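Local coordinates for putative GH105 family protein (Salmonella enterica subsp. enterica serovar Paratyphi A, PDB 3QWT), which is of unknown function but probably acts as a glycoside hydrolase of family GH105, built on an alpha/alpha toroid, at residues E293-A298 against M362-A367. Residues are numbered along the deposited sequence; the frame is centred on the assembly and turned at random.
Sequences EASATA and MPYGQA
Ser295 meets Gly365 where two helices start side by side; Ser295 CA and Gly365 CA lie 5.0 Å apart. The serine CB points at the other helix and, glycine having no side chain, meets the backbone itself, with Ser295 CB 4.1 Å from Gly365 CA. From CB the torsion chi1 of 66° tucks OG between its own backbone N and carbonyl carbon, back toward the start of its helix. There Ser295 OG gives its proton to Glu293 OE1 at 2.5 Å, arriving on the syn side of the carboxylate. Ser295 OG also lies at the edge of the Tyr364 ring, near its plane and 4.1 Å from Tyr364 CE1. Arg232 NH2 bonds to this hydroxyl too, which gives it two hydrogen-bond partners.

Glu293, the N-cap residue, folds its carboxylate over the first turn. Glu293 OE2 takes Ala296 N at 2.6 Å on its syn lone pair, and OE1 takes Ser295 N from above the carboxylate plane as well as the serine hydroxyl. These amide dipoles, with Ser342 N also bonded to OE1, would be expected to stabilise a negative carboxylate.

Within segment 362-367, Met362 CB sits over one face of the Tyr364 ring, 3.4 Å above the plane and offset toward the rim, and the phenol OH bonds to Ser342 O. Trp67 stacks with this tyrosine.

Buried in the alpha/alpha toroid, a fold of helical hairpins, the contact packs helices 294-309 and 363-377 together by their N-terminal ends, with helix 231-248 touching Ala296 and Tyr364, and helix 67-83 against Pro363, Tyr364 and Ala367.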
loop_
_atom_site.group_PDB
_atom_site.type_symbol
_atom_site.label_atom_id
_atom_site.label_comp_id
_atom_site.label_asym_id
_atom_site.label_seq_id
_atom_site.Cartn_x
_atom_site.Cartn_y
_atom_site.Cartn_z
ATOM N N GLU A 293 42.154 9.538 -30.520
ATOM C CA GLU A 293 41.223 8.520 -30.966
ATOM C C GLU A 293 39.785 9.039 -30.919
ATOM O O GLU A 293 39.247 9.386 -29.856
ATOM C CB GLU A 293 41.413 7.237 -30.155
ATOM C CG GLU A 293 40.923 5.970 -30.840
ATOM C CD GLU A 293 39.405 5.847 -30.830
ATOM O OE1 GLU A 293 38.820 5.447 -31.853
ATOM O OE2 GLU A 293 38.796 6.147 -29.793
ATOM N N ALA A 294 39.180 9.085 -32.097
ATOM C CA ALA A 294 37.873 9.689 -32.308
ATOM C C ALA A 294 36.673 8.964 -31.670
ATOM O O ALA A 294 35.722 9.606 -31.224
ATOM C CB ALA A 294 37.639 9.884 -33.803
ATOM N N SER A 295 36.699 7.641 -31.626
ATOM C CA SER A 295 35.514 6.929 -31.171
ATOM C C SER A 295 35.372 7.046 -29.656
ATOM O O SER A 295 34.274 7.271 -29.140
ATOM C CB SER A 295 35.514 5.468 -31.629
ATOM O OG SER A 295 36.559 4.717 -31.036
ATOM N N ALA A 296 36.485 6.892 -28.946
ATOM C CA ALA A 296 36.511 7.150 -27.505
ATOM C C ALA A 296 36.046 8.578 -27.262
ATOM O O ALA A 296 35.152 8.825 -26.449
ATOM C CB ALA A 296 37.920 6.942 -26.946
ATOM N N THR A 297 36.661 9.518 -27.983
ATOM C CA THR A 297 36.275 10.929 -27.921
ATOM C C THR A 297 34.753 11.103 -28.080
ATOM O O THR A 297 34.137 11.893 -27.366
ATOM C CB THR A 297 37.038 11.780 -28.985
ATOM O OG1 THR A 297 38.452 11.667 -28.781
ATOM C CG2 THR A 297 36.650 13.242 -28.880
ATOM N N ALA A 298 34.146 10.361 -29.004
ATOM C CA ALA A 298 32.713 10.487 -29.238
ATOM C C ALA A 298 31.893 10.009 -28.036
ATOM O O ALA A 298 30.887 10.621 -27.673
ATOM C CB ALA A 298 32.298 9.739 -30.500
HETATM N N MSE A 362 34.676 1.634 -38.248
HETATM C CA MSE A 362 33.972 0.537 -37.590
HETATM C C MSE A 362 32.545 0.914 -37.241
HETATM O O MSE A 362 32.231 2.088 -37.072
HETATM C CB MSE A 362 34.722 0.092 -36.328
HETATM C CG MSE A 362 36.138 -0.393 -36.621
HETATM SE SE MSE A 362 36.093 -2.156 -37.472
HETATM C CE MSE A 362 35.925 -3.216 -35.839
ATOM N N PRO A 363 31.663 -0.089 -37.156
ATOM C CA PRO A 363 30.283 0.163 -36.727
ATOM C C PRO A 363 30.233 1.043 -35.472
ATOM O O PRO A 363 29.480 2.008 -35.433
ATOM C CB PRO A 363 29.753 -1.242 -36.428
ATOM C CG PRO A 363 30.509 -2.119 -37.373
ATOM C CD PRO A 363 31.895 -1.502 -37.498
ATOM N N TYR A 364 31.044 0.736 -34.469
ATOM C CA TYR A 364 31.027 1.525 -33.237
ATOM C C TYR A 364 31.598 2.936 -33.425
ATOM O O TYR A 364 31.176 3.877 -32.748
ATOM C CB TYR A 364 31.758 0.795 -32.117
ATOM C CG TYR A 364 33.183 0.435 -32.444
ATOM C CD1 TYR A 364 34.211 1.352 -32.266
ATOM C CD2 TYR A 364 33.506 -0.832 -32.912
ATOM C CE1 TYR A 364 35.528 1.019 -32.555
ATOM C CE2 TYR A 364 34.817 -1.178 -33.198
ATOM C CZ TYR A 364 35.825 -0.249 -33.025
ATOM O OH TYR A 364 37.131 -0.599 -33.315
ATOM N N GLY A 365 32.547 3.081 -34.346
ATOM C CA GLY A 365 33.062 4.394 -34.679
ATOM C C GLY A 365 31.948 5.298 -35.172
ATOM O O GLY A 365 31.719 6.371 -34.626
ATOM N N GLN A 366 31.250 4.853 -36.211
ATOM C CA GLN A 366 30.110 5.583 -36.749
ATOM C C GLN A 366 29.004 5.748 -35.704
ATOM O O GLN A 366 28.379 6.804 -35.588
ATOM C CB GLN A 366 29.531 4.835 -37.953
ATOM C CG GLN A 366 30.555 4.448 -39.019
ATOM C CD GLN A 366 31.323 5.637 -39.536
ATOM O OE1 GLN A 366 32.541 5.734 -39.357
ATOM N NE2 GLN A 366 30.616 6.560 -40.176
ATOM N N ALA A 367 28.741 4.693 -34.953
ATOM C CA ALA A 367 27.607 4.727 -34.045
ATOM C C ALA A 367 27.869 5.739 -32.947
ATOM O O ALA A 367 27.013 6.561 -32.627
ATOM C CB ALA A 367 27.314 3.343 -33.468
#